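Long-range contacts in glucose-inhibited division protein A-related protein, probable oxidoreductase (Thermus thermophilus, PDB 2CUL), which binds flavin-adenine dinucleotide in a Rossmann-type fold and is probably an oxidoreductase related to the glucose-inhibited division protein A family: residues A[115-123]-A[200-208]; A[89-97]-A[148-158]. All coordinates share one frame; numbering follows the deposited sequence.

Interaction 1: A[115-123]-A[200-208]; sequences EKVVLAVGS and GLYAVGLCV. With FAD (flavin-adenine dinucleotide), chain B.
V117 and L119 pair in parallel with L201 and A203, closing one edge of the central sheet of this Rossmann-type, FAD-binding fold. Four backbone bonds tie the strands, from V117 N to G200 O through V204 N to L119 O, the first nearly straight at 176°. CA-H...O contacts fill in between, such as A203 CA to L119 O at 3.2 Å. The close-packed part lies on one face, where V118 CG1 meets V204 CG1 at 3.9 Å and A120 CB touches V204 CG1 too; chi1 of V204, 66°, sets this methyl between the backbone N and carbonyl carbon of V204. On the other face L119 CG rests against L201 CD1.

Past the strands, where both segments turn at the pyrophosphate, a water joins them beside direct packing of V121 CG2 on C207 CB. It accepts from G122 N and C207 N and donates to V204 O and, at 2.6 Å, to FAD O2P; L206 N grips the same oxygen. G122 CA lies 3.2 Å from FAD O3P, an approach that leaves no room for a side chain. At the other end partly exposed K116 lays its aliphatic chain obliquely along buried Y202, K116 CD 3.8 Å from Y202 CE2.

L223 and L227 of helix 213-230 cover the face of V118, Y202 and V204, F183 of strand 176-183 packs on L119, and strand 6-9 flanks strand 116-119 on the side away from 201-203.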
loop_
_atom_site.group_PDB
_atom_site.type_symbol
_atom_site.label_atom_id
_atom_site.label_comp_id
_atom_site.label_asym_id
_atom_site.label_seq_id
_atom_site.Cartn_x
_atom_site.Cartn_y
_atom_site.Cartn_z
ATOM N N GLU A 115 -13.014 -4.385 -9.271
ATOM C CA GLU A 115 -14.252 -3.608 -9.231
ATOM C C GLU A 115 -13.969 -2.293 -8.514
ATOM O O GLU A 115 -14.513 -1.237 -8.859
ATOM C CB GLU A 115 -15.340 -4.405 -8.512
ATOM C CG GLU A 115 -15.864 -5.567 -9.341
ATOM C CD GLU A 115 -16.823 -6.457 -8.579
ATOM O OE1 GLU A 115 -17.431 -5.981 -7.598
ATOM O OE2 GLU A 115 -16.976 -7.631 -8.973
ATOM N N LYS A 116 -13.110 -2.373 -7.507
ATOM C CA LYS A 116 -12.685 -1.204 -6.751
ATOM C C LYS A 116 -11.170 -1.300 -6.707
ATOM O O LYS A 116 -10.622 -2.384 -6.503
ATOM C CB LYS A 116 -13.276 -1.222 -5.341
ATOM C CG LYS A 116 -14.784 -1.019 -5.339
ATOM C CD LYS A 116 -15.355 -1.008 -3.940
ATOM C CE LYS A 116 -16.846 -0.727 -3.982
ATOM N NZ LYS A 116 -17.546 -1.667 -4.899
ATOM N N VAL A 117 -10.496 -0.176 -6.925
ATOM C CA VAL A 117 -9.038 -0.151 -6.935
ATOM C C VAL A 117 -8.518 0.705 -5.789
ATOM O O VAL A 117 -8.911 1.860 -5.633
ATOM C CB VAL A 117 -8.508 0.394 -8.281
ATOM C CG1 VAL A 117 -6.988 0.446 -8.267
ATOM C CG2 VAL A 117 -8.995 -0.495 -9.425
ATOM N N VAL A 118 -7.635 0.118 -4.990
ATOM C CA VAL A 118 -7.061 0.785 -3.829
ATOM C C VAL A 118 -5.568 1.028 -3.991
ATOM O O VAL A 118 -4.813 0.102 -4.294
ATOM C CB VAL A 118 -7.249 -0.073 -2.551
ATOM C CG1 VAL A 118 -6.623 0.627 -1.345
ATOM C CG2 VAL A 118 -8.728 -0.343 -2.307
ATOM N N LEU A 119 -5.146 2.272 -3.788
ATOM C CA LEU A 119 -3.733 2.614 -3.863
ATOM C C LEU A 119 -3.212 2.679 -2.429
ATOM O O LEU A 119 -3.699 3.469 -1.619
ATOM C CB LEU A 119 -3.532 3.968 -4.556
ATOM C CG LEU A 119 -4.003 4.058 -6.008
ATOM C CD1 LEU A 119 -3.670 5.431 -6.579
ATOM C CD2 LEU A 119 -3.326 2.968 -6.834
ATOM N N ALA A 120 -2.243 1.823 -2.117
ATOM C CA ALA A 120 -1.636 1.766 -0.784
ATOM C C ALA A 120 -0.135 1.684 -1.023
ATOM O O ALA A 120 0.543 0.797 -0.505
ATOM C CB ALA A 120 -2.120 0.521 -0.035
ATOM N N VAL A 121 0.371 2.648 -1.788
ATOM C CA VAL A 121 1.770 2.680 -2.195
ATOM C C VAL A 121 2.802 3.316 -1.263
ATOM O O VAL A 121 3.950 3.511 -1.656
ATOM C CB VAL A 121 1.888 3.318 -3.602
ATOM C CG1 VAL A 121 1.116 2.472 -4.619
ATOM C CG2 VAL A 121 1.347 4.744 -3.585
ATOM N N GLY A 122 2.395 3.623 -0.036
ATOM C CA GLY A 122 3.310 4.190 0.941
ATOM C C GLY A 122 4.138 5.388 0.520
ATOM O O GLY A 122 3.619 6.362 -0.018
ATOM N N SER A 123 5.440 5.301 0.775
ATOM C CA SER A 123 6.388 6.368 0.467
ATOM C C SER A 123 7.088 6.172 -0.873
ATOM O O SER A 123 8.199 6.662 -1.072
ATOM C CB SER A 123 7.444 6.430 1.579
ATOM O OG SER A 123 8.000 5.141 1.822
ATOM N N GLY A 200 -14.511 4.827 -8.561
ATOM C CA GLY A 200 -13.992 3.520 -8.190
ATOM C C GLY A 200 -12.575 3.471 -7.646
ATOM O O GLY A 200 -11.989 2.393 -7.534
ATOM N N LEU A 201 -12.041 4.632 -7.274
ATOM C CA LEU A 201 -10.673 4.738 -6.776
ATOM C C LEU A 201 -10.586 5.079 -5.293
ATOM O O LEU A 201 -11.244 6.005 -4.824
ATOM C CB LEU A 201 -9.928 5.804 -7.581
ATOM C CG LEU A 201 -8.428 5.973 -7.326
ATOM C CD1 LEU A 201 -7.695 4.704 -7.735
ATOM C CD2 LEU A 201 -7.908 7.160 -8.121
ATOM N N TYR A 202 -9.754 4.331 -4.572
ATOM C CA TYR A 202 -9.552 4.531 -3.138
ATOM C C TYR A 202 -8.060 4.623 -2.836
ATOM O O TYR A 202 -7.235 4.207 -3.640
ATOM C CB TYR A 202 -10.136 3.348 -2.361
ATOM C CG TYR A 202 -11.618 3.163 -2.565
ATOM C CD1 TYR A 202 -12.536 3.688 -1.656
ATOM C CD2 TYR A 202 -12.106 2.489 -3.683
ATOM C CE1 TYR A 202 -13.902 3.548 -1.856
ATOM C CE2 TYR A 202 -13.471 2.344 -3.893
ATOM C CZ TYR A 202 -14.363 2.877 -2.975
ATOM O OH TYR A 202 -15.718 2.740 -3.180
ATOM N N ALA A 203 -7.722 5.174 -1.676
ATOM C CA ALA A 203 -6.329 5.280 -1.259
ATOM C C ALA A 203 -6.273 5.121 0.255
ATOM O O ALA A 203 -7.196 5.527 0.965
ATOM C CB ALA A 203 -5.748 6.616 -1.673
ATOM N N VAL A 204 -5.195 4.521 0.747
ATOM C CA VAL A 204 -5.051 4.293 2.181
ATOM C C VAL A 204 -3.579 4.272 2.585
ATOM O O VAL A 204 -2.708 4.011 1.760
ATOM C CB VAL A 204 -5.716 2.946 2.575
ATOM C CG1 VAL A 204 -4.957 1.781 1.952
ATOM C CG2 VAL A 204 -5.773 2.798 4.078
ATOM N N GLY A 205 -3.310 4.570 3.852
ATOM C CA GLY A 205 -1.943 4.540 4.334
ATOM C C GLY A 205 -1.153 5.815 4.146
ATOM O O GLY A 205 -1.713 6.894 3.952
ATOM N N LEU A 206 0.166 5.670 4.185
ATOM C CA LEU A 206 1.074 6.799 4.066
ATOM C C LEU A 206 0.927 7.615 2.785
ATOM O O LEU A 206 1.232 8.810 2.784
ATOM C CB LEU A 206 2.523 6.319 4.202
ATOM C CG LEU A 206 3.462 7.364 4.809
ATOM C CD1 LEU A 206 3.164 7.486 6.299
ATOM C CD2 LEU A 206 4.915 6.969 4.583
ATOM N N CYS A 207 0.468 6.999 1.698
ATOM C CA CYS A 207 0.333 7.770 0.466
ATOM C C CYS A 207 -0.783 8.815 0.553
ATOM O O CYS A 207 -0.923 9.641 -0.346
ATOM C CB CYS A 207 0.150 6.850 -0.763
ATOM S SG CYS A 207 -1.461 6.065 -1.014
ATOM N N VAL A 208 -1.560 8.794 1.639
ATOM C CA VAL A 208 -2.618 9.795 1.826
ATOM C C VAL A 208 -2.558 10.511 3.176
ATOM O O VAL A 208 -2.981 11.661 3.289
ATOM C CB VAL A 208 -4.046 9.209 1.651
ATOM C CG1 VAL A 208 -4.303 8.924 0.188
ATOM C CG2 VAL A 208 -4.219 7.955 2.477
HETATM P PA FAD B . 4.456 0.488 2.813
HETATM O O1A FAD B . 5.712 1.162 2.448
HETATM O O2A FAD B . 4.412 -0.385 4.014
HETATM O O5B FAD B . 3.950 -0.389 1.581
HETATM C C5B FAD B . 3.880 0.182 0.273
HETATM C C4B FAD B . 3.931 -0.991 -0.698
HETATM O O4B FAD B . 3.524 -0.496 -1.973
HETATM C C3B FAD B . 5.335 -1.598 -0.893
HETATM O O3B FAD B . 5.328 -3.003 -0.761
HETATM C C2B FAD B . 5.721 -1.125 -2.263
HETATM O O2B FAD B . 6.699 -1.891 -2.928
HETATM C C1B FAD B . 4.363 -1.081 -2.958
HETATM N N9A FAD B . 4.303 -0.238 -4.150
HETATM C C8A FAD B . 4.565 1.110 -4.228
HETATM N N7A FAD B . 4.417 1.582 -5.460
HETATM C C5A FAD B . 4.040 0.483 -6.208
HETATM C C6A FAD B . 3.735 0.334 -7.582
HETATM N N6A FAD B . 3.763 1.327 -8.453
HETATM N N1A FAD B . 3.385 -0.932 -8.023
HETATM C C2A FAD B . 3.346 -1.985 -7.137
HETATM N N3A FAD B . 3.629 -1.903 -5.810
HETATM C C4A FAD B . 3.970 -0.652 -5.398
HETATM N N1 FAD B . 6.491 3.889 11.152
HETATM C C2 FAD B . 6.768 3.177 12.296
HETATM O O2 FAD B . 5.884 2.783 13.017
HETATM N N3 FAD B . 8.110 2.913 12.611
HETATM C C4 FAD B . 9.183 3.324 11.850
HETATM O O4 FAD B . 10.354 3.052 12.191
HETATM C C4X FAD B . 8.898 4.058 10.680
HETATM N N5 FAD B . 9.927 4.513 9.867
HETATM C C5X FAD B . 9.654 5.234 8.719
HETATM C C6 FAD B . 10.706 5.680 7.920
HETATM C C7 FAD B . 10.490 6.411 6.737
HETATM C C7M FAD B . 11.675 6.858 5.917
HETATM C C8 FAD B . 9.131 6.699 6.353
HETATM C C8M FAD B . 8.812 7.468 5.099
HETATM C C9 FAD B . 8.052 6.259 7.157
HETATM C C9A FAD B . 8.281 5.521 8.349
HETATM N N10 FAD B . 7.215 5.051 9.195
HETATM C C10 FAD B . 7.524 4.324 10.359
HETATM C "C1'" FAD B . 5.757 5.331 8.881
HETATM C "C2'" FAD B . 4.871 4.183 8.347
HETATM O "O2'" FAD B . 4.533 3.326 9.404
HETATM C "C3'" FAD B . 5.557 3.366 7.233
HETATM O "O3'" FAD B . 5.912 4.196 6.128
HETATM C "C4'" FAD B . 4.659 2.247 6.666
HETATM O "O4'" FAD B . 5.418 1.341 5.870
HETATM C "C5'" FAD B . 3.527 2.887 5.839
HETATM O "O5'" FAD B . 2.653 1.858 5.345
HETATM P P FAD B . 2.098 1.847 3.860
HETATM O O1P FAD B . 1.220 0.666 3.806
HETATM O O2P FAD B . 1.469 3.166 3.513
HETATM O O3P FAD B . 3.361 1.666 2.937
HETATM O O HOH W 1 -0.037 3.970 1.506
#

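Interaction 2: A[89-97]-A[148-158]. With FAD (flavin-adenine dinucleotide), chain B.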
loop_
_atom_site.group_PDB
_atom_site.type_symbol
_atom_site.label_atom_id
_atom_site.label_comp_id
_atom_site.label_asym_id
_atom_site.label_seq_id
_atom_site.Cartn_x
_atom_site.Cartn_y
_atom_site.Cartn_z
ATOM N N ALA A 89 3.721 -7.490 -9.509
ATOM C CA ALA A 89 3.516 -6.668 -10.691
ATOM C C ALA A 89 3.840 -5.244 -10.280
ATOM O O ALA A 89 3.695 -4.885 -9.110
ATOM C CB ALA A 89 2.074 -6.772 -11.182
ATOM N N THR A 90 4.305 -4.444 -11.233
ATOM C CA THR A 90 4.645 -3.053 -10.951
ATOM C C THR A 90 3.616 -2.136 -11.602
ATOM O O THR A 90 3.606 -1.980 -12.823
ATOM C CB THR A 90 6.035 -2.702 -11.501
ATOM O OG1 THR A 90 6.998 -3.632 -10.988
ATOM C CG2 THR A 90 6.428 -1.294 -11.079
ATOM N N ALA A 91 2.744 -1.538 -10.795
ATOM C CA ALA A 91 1.725 -0.646 -11.330
ATOM C C ALA A 91 2.393 0.579 -11.937
ATOM O O ALA A 91 3.234 1.221 -11.309
ATOM C CB ALA A 91 0.749 -0.226 -10.231
ATOM N N THR A 92 2.004 0.906 -13.164
ATOM C CA THR A 92 2.591 2.041 -13.864
ATOM C C THR A 92 1.570 3.106 -14.240
ATOM O O THR A 92 1.934 4.183 -14.713
ATOM C CB THR A 92 3.295 1.578 -15.154
ATOM O OG1 THR A 92 2.371 0.835 -15.959
ATOM C CG2 THR A 92 4.501 0.710 -14.826
ATOM N N GLY A 93 0.294 2.807 -14.040
ATOM C CA GLY A 93 -0.738 3.770 -14.377
ATOM C C GLY A 93 -2.127 3.243 -14.094
ATOM O O GLY A 93 -2.304 2.068 -13.779
ATOM N N LEU A 94 -3.122 4.114 -14.201
ATOM C CA LEU A 94 -4.497 3.717 -13.941
ATOM C C LEU A 94 -5.225 3.286 -15.208
ATOM O O LEU A 94 -5.131 3.952 -16.242
ATOM C CB LEU A 94 -5.267 4.880 -13.301
ATOM C CG LEU A 94 -4.698 5.483 -12.012
ATOM C CD1 LEU A 94 -5.658 6.545 -11.490
ATOM C CD2 LEU A 94 -4.498 4.391 -10.967
ATOM N N LEU A 95 -5.927 2.156 -15.140
ATOM C CA LEU A 95 -6.711 1.699 -16.283
ATOM C C LEU A 95 -8.036 2.435 -16.152
ATOM O O LEU A 95 -8.717 2.315 -15.134
ATOM C CB LEU A 95 -6.964 0.191 -16.217
ATOM C CG LEU A 95 -5.817 -0.757 -16.544
ATOM C CD1 LEU A 95 -6.310 -2.193 -16.405
ATOM C CD2 LEU A 95 -5.325 -0.504 -17.963
ATOM N N LEU A 96 -8.405 3.191 -17.179
ATOM C CA LEU A 96 -9.640 3.960 -17.126
ATOM C C LEU A 96 -10.658 3.629 -18.204
ATOM O O LEU A 96 -10.309 3.286 -19.332
ATOM C CB LEU A 96 -9.332 5.460 -17.230
ATOM C CG LEU A 96 -8.312 6.089 -16.277
ATOM C CD1 LEU A 96 -8.173 7.576 -16.603
ATOM C CD2 LEU A 96 -8.761 5.901 -14.838
ATOM N N GLU A 97 -11.924 3.730 -17.826
ATOM C CA GLU A 97 -13.038 3.552 -18.744
ATOM C C GLU A 97 -13.791 4.838 -18.436
ATOM O O GLU A 97 -14.575 4.911 -17.485
ATOM C CB GLU A 97 -13.867 2.312 -18.396
ATOM C CG GLU A 97 -13.061 1.024 -18.481
ATOM C CD GLU A 97 -13.918 -0.229 -18.471
ATOM O OE1 GLU A 97 -15.001 -0.218 -17.850
ATOM O OE2 GLU A 97 -13.493 -1.234 -19.078
ATOM N N ASP A 148 6.840 5.618 -13.022
ATOM C CA ASP A 148 5.630 5.580 -13.836
ATOM C C ASP A 148 4.299 5.940 -13.191
ATOM O O ASP A 148 3.558 6.760 -13.731
ATOM C CB ASP A 148 5.507 4.206 -14.483
ATOM C CG ASP A 148 6.778 3.783 -15.176
ATOM O OD1 ASP A 148 6.815 3.818 -16.425
ATOM O OD2 ASP A 148 7.740 3.428 -14.472
ATOM N N LEU A 149 3.977 5.332 -12.053
ATOM C CA LEU A 149 2.692 5.610 -11.421
ATOM C C LEU A 149 2.523 7.079 -11.053
ATOM O O LEU A 149 1.481 7.669 -11.328
ATOM C CB LEU A 149 2.492 4.723 -10.191
ATOM C CG LEU A 149 1.138 4.847 -9.486
ATOM C CD1 LEU A 149 -0.007 4.589 -10.465
ATOM C CD2 LEU A 149 1.086 3.854 -8.329
ATOM N N LEU A 150 3.535 7.676 -10.432
ATOM C CA LEU A 150 3.437 9.086 -10.071
ATOM C C LEU A 150 3.245 9.938 -11.321
ATOM O O LEU A 150 2.440 10.871 -11.332
ATOM C CB LEU A 150 4.696 9.553 -9.334
ATOM C CG LEU A 150 4.749 11.069 -9.085
ATOM C CD1 LEU A 150 3.579 11.490 -8.206
ATOM C CD2 LEU A 150 6.073 11.437 -8.430
ATOM N N GLU A 151 3.993 9.620 -12.374
ATOM C CA GLU A 151 3.893 10.366 -13.621
ATOM C C GLU A 151 2.476 10.281 -14.176
ATOM O O GLU A 151 1.919 11.284 -14.625
ATOM C CB GLU A 151 4.890 9.824 -14.650
ATOM C CG GLU A 151 4.847 10.518 -16.010
ATOM C CD GLU A 151 4.972 12.028 -15.908
ATOM O OE1 GLU A 151 5.614 12.757 -15.052
ATOM O OE2 GLU A 151 4.714 12.547 -17.080
ATOM N N ASP A 152 1.886 9.090 -14.134
ATOM C CA ASP A 152 0.535 8.920 -14.650
ATOM C C ASP A 152 -0.467 9.705 -13.809
ATOM O O ASP A 152 -1.327 10.399 -14.349
ATOM C CB ASP A 152 0.138 7.442 -14.670
ATOM C CG ASP A 152 -1.074 7.184 -15.546
ATOM O OD1 ASP A 152 -0.992 7.477 -16.757
ATOM O OD2 ASP A 152 -2.105 6.698 -15.032
ATOM N N LEU A 153 -0.356 9.594 -12.488
ATOM C CA LEU A 153 -1.261 10.313 -11.600
ATOM C C LEU A 153 -1.123 11.821 -11.816
ATOM O O LEU A 153 -2.119 12.545 -11.839
ATOM C CB LEU A 153 -0.967 9.955 -10.139
ATOM C CG LEU A 153 -1.253 8.500 -9.751
ATOM C CD1 LEU A 153 -0.670 8.213 -8.375
ATOM C CD2 LEU A 153 -2.749 8.241 -9.768
ATOM N N SER A 154 0.112 12.285 -11.986
ATOM C CA SER A 154 0.374 13.707 -12.208
ATOM C C SER A 154 -0.238 14.152 -13.533
ATOM O O SER A 154 -0.855 15.217 -13.618
ATOM C CB SER A 154 1.881 13.973 -12.226
ATOM O OG SER A 154 2.478 13.601 -10.995
ATOM N N ARG A 155 -0.066 13.334 -14.567
ATOM C CA ARG A 155 -0.620 13.658 -15.877
ATOM C C ARG A 155 -2.138 13.753 -15.828
ATOM O O ARG A 155 -2.740 14.553 -16.541
ATOM C CB ARG A 155 -0.223 12.605 -16.911
ATOM C CG ARG A 155 1.242 12.611 -17.286
ATOM C CD ARG A 155 1.479 11.684 -18.464
ATOM N NE ARG A 155 2.883 11.629 -18.850
ATOM C CZ ARG A 155 3.348 10.904 -19.860
ATOM N NH1 ARG A 155 2.514 10.171 -20.589
ATOM N NH2 ARG A 155 4.644 10.909 -20.141
ATOM N N LEU A 156 -2.758 12.933 -14.984
ATOM C CA LEU A 156 -4.208 12.931 -14.860
ATOM C C LEU A 156 -4.725 14.127 -14.072
ATOM O O LEU A 156 -5.929 14.373 -14.033
ATOM C CB LEU A 156 -4.683 11.624 -14.211
ATOM C CG LEU A 156 -4.412 10.358 -15.031
ATOM C CD1 LEU A 156 -4.822 9.127 -14.235
ATOM C CD2 LEU A 156 -5.176 10.421 -16.347
ATOM N N GLY A 157 -3.814 14.862 -13.440
ATOM C CA GLY A 157 -4.214 16.040 -12.688
ATOM C C GLY A 157 -4.156 15.959 -11.174
ATOM O O GLY A 157 -4.413 16.952 -10.492
ATOM N N PHE A 158 -3.823 14.793 -10.632
ATOM C CA PHE A 158 -3.751 14.649 -9.181
ATOM C C PHE A 158 -2.714 15.572 -8.549
ATOM O O PHE A 158 -1.623 15.762 -9.089
ATOM C CB PHE A 158 -3.441 13.197 -8.810
ATOM C CG PHE A 158 -4.613 12.275 -8.960
ATOM C CD1 PHE A 158 -5.579 12.185 -7.960
ATOM C CD2 PHE A 158 -4.761 11.504 -10.108
ATOM C CE1 PHE A 158 -6.674 11.336 -8.103
ATOM C CE2 PHE A 158 -5.854 10.654 -10.262
ATOM C CZ PHE A 158 -6.811 10.569 -9.255
HETATM P PA FAD B . 4.456 0.488 2.813
HETATM O O1A FAD B . 5.712 1.162 2.448
HETATM O O2A FAD B . 4.412 -0.385 4.014
HETATM O O5B FAD B . 3.950 -0.389 1.581
HETATM C C5B FAD B . 3.880 0.182 0.273
HETATM C C4B FAD B . 3.931 -0.991 -0.698
HETATM O O4B FAD B . 3.524 -0.496 -1.973
HETATM C C3B FAD B . 5.335 -1.598 -0.893
HETATM O O3B FAD B . 5.328 -3.003 -0.761
HETATM C C2B FAD B . 5.721 -1.125 -2.263
HETATM O O2B FAD B . 6.699 -1.891 -2.928
HETATM C C1B FAD B . 4.363 -1.081 -2.958
HETATM N N9A FAD B . 4.303 -0.238 -4.150
HETATM C C8A FAD B . 4.565 1.110 -4.228
HETATM N N7A FAD B . 4.417 1.582 -5.460
HETATM C C5A FAD B . 4.040 0.483 -6.208
HETATM C C6A FAD B . 3.735 0.334 -7.582
HETATM N N6A FAD B . 3.763 1.327 -8.453
HETATM N N1A FAD B . 3.385 -0.932 -8.023
HETATM C C2A FAD B . 3.346 -1.985 -7.137
HETATM N N3A FAD B . 3.629 -1.903 -5.810
HETATM C C4A FAD B . 3.970 -0.652 -5.398
HETATM N N1 FAD B . 6.491 3.889 11.152
HETATM C C2 FAD B . 6.768 3.177 12.296
HETATM O O2 FAD B . 5.884 2.783 13.017
HETATM N N3 FAD B . 8.110 2.913 12.611
HETATM C C4 FAD B . 9.183 3.324 11.850
HETATM O O4 FAD B . 10.354 3.052 12.191
HETATM C C4X FAD B . 8.898 4.058 10.680
HETATM N N5 FAD B . 9.927 4.513 9.867
HETATM C C5X FAD B . 9.654 5.234 8.719
HETATM C C6 FAD B . 10.706 5.680 7.920
HETATM C C7 FAD B . 10.490 6.411 6.737
HETATM C C7M FAD B . 11.675 6.858 5.917
HETATM C C8 FAD B . 9.131 6.699 6.353
HETATM C C8M FAD B . 8.812 7.468 5.099
HETATM C C9 FAD B . 8.052 6.259 7.157
HETATM C C9A FAD B . 8.281 5.521 8.349
HETATM N N10 FAD B . 7.215 5.051 9.195
HETATM C C10 FAD B . 7.524 4.324 10.359
HETATM C "C1'" FAD B . 5.757 5.331 8.881
HETATM C "C2'" FAD B . 4.871 4.183 8.347
HETATM O "O2'" FAD B . 4.533 3.326 9.404
HETATM C "C3'" FAD B . 5.557 3.366 7.233
HETATM O "O3'" FAD B . 5.912 4.196 6.128
HETATM C "C4'" FAD B . 4.659 2.247 6.666
HETATM O "O4'" FAD B . 5.418 1.341 5.870
HETATM C "C5'" FAD B . 3.527 2.887 5.839
HETATM O "O5'" FAD B . 2.653 1.858 5.345
HETATM P P FAD B . 2.098 1.847 3.860
HETATM O O1P FAD B . 1.220 0.666 3.806
HETATM O O2P FAD B . 1.469 3.166 3.513
HETATM O O3P FAD B . 3.361 1.666 2.937
HETATM O O HOH W 2 5.404 3.025 -11.279
#
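T92 O and D148 O, two acceptors, stand 3.2 Å apart where helix 148-155 begins against the corner at G93, with no hydrogen bond between them. The corner belongs to strand 84-97 of the Rossmann-type sheet, whereas the helix lies in sequence between strands 134-138 and 160-167, both of the antiparallel sheet. The side chains of T92 and D148 lie side by side, T92 CB 3.5 Å from D148 CB, with T92 CG2 against D148 CB and CG.

One direct hydrogen bond joins the segments: L94 N gives to D152 OD2 at 2.9 Å, nearly straight but from 40° above the carboxylate plane. The D152 carboxylate is swung to the strand by a chi1 of -164°, CG opposite the backbone N, while its OD1 is held by a salt bridge to R105. A carboxylate clamped at both oxygens is well fixed in rotation, and the arginine would probably favour its charged form. D152 OD2 also lies 3.3 Å from G93 CA; the buried G93 N has no partner in the model.

Beyond the corner the contact turns apolar. The L94 side chain crosses that of L153 at about a right angle, L94 CD1 3.8 Å from L153 CD2, and its CD1 also meets L156 CD1; L96 CD1 and L156 CD2 meet tip to tip at the partly exposed end. There a Schellman motif, with G157 at positive phi, ends the helix and brings F158 back beside L94.

On the cofactor side A91 pairs with the adenine, its N giving to FAD N1A and its O accepting from FAD N6A. The same A91 O accepts from a water at 2.8 Å, and that water takes the N-H of L149.

The two contacts, centres about 12 Å apart, share a sheet and one FAD. Interaction 2 hydrogen-bonds the adenine, whereas interaction 1 hydrogen-bonds the pyrophosphate and places S123 CB 3.9 Å from the flavin methyl C8M of FAD. V121 of interaction 1 also touches the adenine, and there V121 CG1 of 115-123 packs on L149 CD2 of 148-158 at 4.0 Å: V121 CG1 is 3.5 Å from FAD N7A, L149 CD2 3.7 Å from FAD N6A. Farther from the cofactor L201 CD2 joins the apolar cluster of interaction 2, 3.8 Å from F158 CZ and 4.1 Å from L94 CD1.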